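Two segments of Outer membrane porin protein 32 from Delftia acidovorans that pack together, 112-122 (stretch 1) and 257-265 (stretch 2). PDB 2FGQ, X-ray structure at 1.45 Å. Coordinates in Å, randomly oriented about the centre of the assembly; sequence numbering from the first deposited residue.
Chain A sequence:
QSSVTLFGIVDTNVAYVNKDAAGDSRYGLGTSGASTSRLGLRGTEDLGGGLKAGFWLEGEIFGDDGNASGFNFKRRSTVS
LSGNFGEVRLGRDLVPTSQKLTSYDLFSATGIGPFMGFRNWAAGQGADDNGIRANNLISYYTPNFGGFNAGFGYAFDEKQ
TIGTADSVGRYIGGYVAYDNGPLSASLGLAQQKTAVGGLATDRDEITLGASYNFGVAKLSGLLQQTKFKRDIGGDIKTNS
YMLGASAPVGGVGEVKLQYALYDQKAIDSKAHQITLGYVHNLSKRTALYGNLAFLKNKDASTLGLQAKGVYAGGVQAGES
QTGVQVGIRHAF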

# COMPACT_ATOMS: atom_id res chain seq x y z
N ILE A 112 8.69 -12.90 -20.59
CA ILE A 112 9.36 -12.52 -21.89
C ILE A 112 8.62 -13.01 -23.17
O ILE A 112 8.82 -12.59 -24.32
CB ILE A 112 10.84 -13.05 -21.93
CG1 ILE A 112 10.90 -14.56 -21.71
CG2 ILE A 112 11.69 -12.33 -20.95
CD1 ILE A 112 12.28 -15.12 -22.02
N GLY A 113 7.80 -14.00 -23.04
CA GLY A 113 7.21 -14.59 -24.22
C GLY A 113 6.03 -13.93 -24.89
O GLY A 113 5.69 -14.39 -25.95
N PRO A 114 5.35 -12.95 -24.30
CA PRO A 114 3.97 -12.74 -24.70
C PRO A 114 3.86 -11.84 -25.92
O PRO A 114 4.80 -11.18 -26.35
CB PRO A 114 3.35 -12.06 -23.49
CG PRO A 114 4.40 -11.20 -23.02
CD PRO A 114 5.73 -11.98 -23.26
N PHE A 115 2.67 -11.84 -26.45
CA PHE A 115 2.29 -10.89 -27.50
C PHE A 115 2.45 -9.48 -26.98
O PHE A 115 2.00 -9.16 -25.86
CB PHE A 115 0.84 -11.14 -27.83
CG PHE A 115 0.30 -10.30 -28.94
CD1 PHE A 115 0.86 -10.37 -30.21
CD2 PHE A 115 -0.75 -9.47 -28.72
CE1 PHE A 115 0.32 -9.60 -31.27
CE2 PHE A 115 -1.30 -8.71 -29.76
CZ PHE A 115 -0.75 -8.77 -31.02
N MET A 116 3.07 -8.62 -27.79
CA MET A 116 3.35 -7.22 -27.36
C MET A 116 2.41 -6.20 -27.98
O MET A 116 2.67 -5.01 -27.90
CB MET A 116 4.78 -6.82 -27.79
CG MET A 116 5.86 -7.63 -27.25
SD MET A 116 7.50 -7.02 -27.97
CE MET A 116 7.39 -5.35 -27.80
N GLY A 117 1.36 -6.64 -28.68
CA GLY A 117 0.47 -5.69 -29.35
C GLY A 117 -0.12 -4.61 -28.43
O GLY A 117 -0.26 -3.44 -28.82
N PHE A 118 -0.50 -5.01 -27.22
CA PHE A 118 -1.06 -4.06 -26.22
C PHE A 118 0.09 -3.36 -25.55
O PHE A 118 0.48 -3.70 -24.42
CB PHE A 118 -1.98 -4.75 -25.21
CG PHE A 118 -3.21 -5.37 -25.81
CD1 PHE A 118 -4.35 -4.60 -25.94
CD2 PHE A 118 -3.26 -6.70 -26.18
CE1 PHE A 118 -5.52 -5.13 -26.42
CE2 PHE A 118 -4.45 -7.24 -26.76
CZ PHE A 118 -5.57 -6.44 -26.85
N ARG A 119 0.62 -2.35 -26.23
CA ARG A 119 1.73 -1.55 -25.71
C ARG A 119 1.59 -0.11 -26.22
O ARG A 119 0.82 0.18 -27.15
CB ARG A 119 3.11 -2.18 -25.94
CG ARG A 119 3.57 -2.08 -27.31
CD ARG A 119 4.94 -2.77 -27.52
NE ARG A 119 6.02 -2.13 -26.76
CZ ARG A 119 6.66 -1.03 -27.14
NH1 ARG A 119 6.36 -0.41 -28.27
NH2 ARG A 119 7.59 -0.51 -26.35
N ASN A 120 2.30 0.80 -25.58
CA ASN A 120 2.28 2.21 -25.95
C ASN A 120 3.27 2.49 -27.08
O ASN A 120 4.37 3.03 -26.89
CB ASN A 120 2.57 3.03 -24.70
CG ASN A 120 2.40 4.50 -24.91
OD1 ASN A 120 1.96 4.96 -26.00
ND2 ASN A 120 2.69 5.28 -23.85
N TRP A 121 2.82 2.18 -28.28
CA TRP A 121 3.63 2.26 -29.47
C TRP A 121 4.10 3.67 -29.81
O TRP A 121 5.13 3.83 -30.52
CB TRP A 121 2.87 1.68 -30.70
CG TRP A 121 2.65 0.20 -30.62
CD1 TRP A 121 1.49 -0.44 -30.31
CD2 TRP A 121 3.61 -0.82 -30.86
NE1 TRP A 121 1.67 -1.80 -30.34
CE2 TRP A 121 2.98 -2.06 -30.66
CE3 TRP A 121 4.98 -0.82 -31.21
CZ2 TRP A 121 3.64 -3.28 -30.82
CZ3 TRP A 121 5.65 -2.04 -31.35
CH2 TRP A 121 4.98 -3.24 -31.15
N ALA A 122 3.33 4.67 -29.37
CA ALA A 122 3.55 6.07 -29.77
C ALA A 122 4.07 6.96 -28.67
O ALA A 122 4.11 8.18 -28.83
CB ALA A 122 2.26 6.66 -30.27
N LEU A 257 4.74 -22.70 -27.83
CA LEU A 257 5.56 -22.07 -28.84
C LEU A 257 4.74 -20.96 -29.50
O LEU A 257 3.61 -21.19 -29.92
CB LEU A 257 5.93 -23.13 -29.88
CG LEU A 257 7.17 -23.17 -30.74
CD1 LEU A 257 6.94 -23.65 -32.20
CD2 LEU A 257 8.19 -22.12 -30.62
N GLN A 258 5.32 -19.77 -29.59
CA GLN A 258 4.61 -18.64 -30.17
C GLN A 258 5.54 -17.81 -31.01
O GLN A 258 6.68 -17.56 -30.64
CB GLN A 258 4.01 -17.79 -29.06
CG GLN A 258 2.93 -16.83 -29.51
CD GLN A 258 2.12 -16.32 -28.31
OE1 GLN A 258 2.36 -15.20 -27.81
NE2 GLN A 258 1.16 -17.11 -27.87
N TYR A 259 5.02 -17.41 -32.17
CA TYR A 259 5.71 -16.52 -33.09
C TYR A 259 4.93 -15.22 -33.20
O TYR A 259 3.71 -15.25 -33.28
CB TYR A 259 5.81 -17.18 -34.50
CG TYR A 259 6.33 -16.23 -35.55
CD1 TYR A 259 7.68 -16.00 -35.71
CD2 TYR A 259 5.44 -15.48 -36.34
CE1 TYR A 259 8.16 -15.07 -36.64
CE2 TYR A 259 5.90 -14.57 -37.29
CZ TYR A 259 7.26 -14.37 -37.42
OH TYR A 259 7.73 -13.46 -38.35
N ALA A 260 5.61 -14.08 -33.22
CA ALA A 260 4.96 -12.80 -33.40
C ALA A 260 5.79 -11.91 -34.33
O ALA A 260 7.00 -12.04 -34.47
CB ALA A 260 4.74 -12.10 -32.06
N LEU A 261 5.07 -11.02 -34.99
CA LEU A 261 5.66 -10.02 -35.86
C LEU A 261 5.02 -8.66 -35.54
O LEU A 261 3.79 -8.55 -35.45
CB LEU A 261 5.35 -10.42 -37.31
CG LEU A 261 5.87 -9.51 -38.43
CD1 LEU A 261 5.09 -8.31 -38.65
CD2 LEU A 261 7.28 -9.15 -38.33
N TYR A 262 5.86 -7.62 -35.45
CA TYR A 262 5.44 -6.26 -35.19
C TYR A 262 5.96 -5.37 -36.31
O TYR A 262 7.17 -5.17 -36.46
CB TYR A 262 5.97 -5.79 -33.82
CG TYR A 262 5.63 -6.79 -32.75
CD1 TYR A 262 4.34 -6.91 -32.30
CD2 TYR A 262 6.59 -7.67 -32.26
CE1 TYR A 262 4.00 -7.84 -31.34
CE2 TYR A 262 6.26 -8.61 -31.28
CZ TYR A 262 4.97 -8.67 -30.82
OH TYR A 262 4.61 -9.61 -29.88
N ASP A 263 5.02 -4.88 -37.10
CA ASP A 263 5.29 -4.04 -38.25
C ASP A 263 5.02 -2.59 -37.88
O ASP A 263 3.87 -2.15 -37.84
CB ASP A 263 4.47 -4.49 -39.43
CG ASP A 263 4.85 -3.79 -40.71
OD1 ASP A 263 5.79 -2.96 -40.71
OD2 ASP A 263 4.25 -4.05 -41.76
N GLN A 264 6.10 -1.88 -37.57
CA GLN A 264 6.07 -0.55 -37.01
C GLN A 264 6.20 0.47 -38.13
O GLN A 264 7.29 0.81 -38.53
CB GLN A 264 7.20 -0.42 -35.99
CG GLN A 264 7.05 -1.42 -34.87
CD GLN A 264 8.38 -1.81 -34.24
OE1 GLN A 264 9.03 -2.83 -34.62
NE2 GLN A 264 8.81 -1.00 -33.28
N LYS A 265 5.06 0.92 -38.63
CA LYS A 265 5.05 1.74 -39.86
C LYS A 265 5.73 3.07 -39.72
O LYS A 265 6.29 3.58 -40.69
CB LYS A 265 3.64 1.94 -40.42
CG LYS A 265 2.93 0.66 -40.69
CD LYS A 265 3.60 -0.15 -41.78
CE LYS A 265 2.66 -1.16 -42.39
NZ LYS A 265 3.35 -1.99 -43.43

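How do an irregular loop and a strand keep in step? Stretch 1 has no regular secondary structure, yet it runs along the strand 257-264 in the same direction: Gly-113 lies nearest Gln-258, Phe-115 nearest Ala-260, Gly-117 nearest Tyr-262 and Trp-121 nearest Gln-264. Even the closest of these pairs, Phe-115 CA and Ala-260 CA at 6.8 Å, leaves room for side chains between the backbones. Strand alternation turns Gln-258, Ala-260 and Tyr-262 toward the loop, while Tyr-259, Leu-261 and Asp-263 point away.

Why does Tyr-262 dominate the contact? With chi1 at -51° (m), its ring extends along the loop and carries the hydroxyl to the backbone of Met-116. There Met-116 N donates a hydrogen bond to Tyr-262 OH, 2.8 Å long with an angle of 151° at the hydrogen. This is the only hydrogen bond between the stretches, and it gives a loop amide an acceptor that no regular secondary structure supplies.

What surrounds the tyrosine ring? Met-116 points its CB toward the strand, so Met-116 CB lies 3.6 Å from Tyr-262 CZ, and chi1 m, chi2 t and chi3 p place Met-116 SD 4.5 Å from the centroid of the Tyr-262 ring, approaching obliquely. The CB of Phe-115 points sideways, and chi1 t lays its ring beside the tyrosine, Phe-115 CE1 coming within 4.1 Å of Tyr-262 CE1. The same ring packs against Gly-117, where an ideal CB would fall 2.3 Å from Phe-115 CE2.

What holds Trp-121 in place? Its m rotamer carries the indole back over its own loop, where Trp-121 NE1 donates a 3.0 Å hydrogen bond to Gly-117 O. The polar edge is thereby satisfied, and the six-membered ring meets the strand through apolar contacts: Trp-121 CH2 lies 3.8 Å from Tyr-262 CB, and Trp-121 CZ3 lies 3.8 Å from Gln-264 CG. The Trp-121 and Tyr-262 ring planes meet at an oblique 41°.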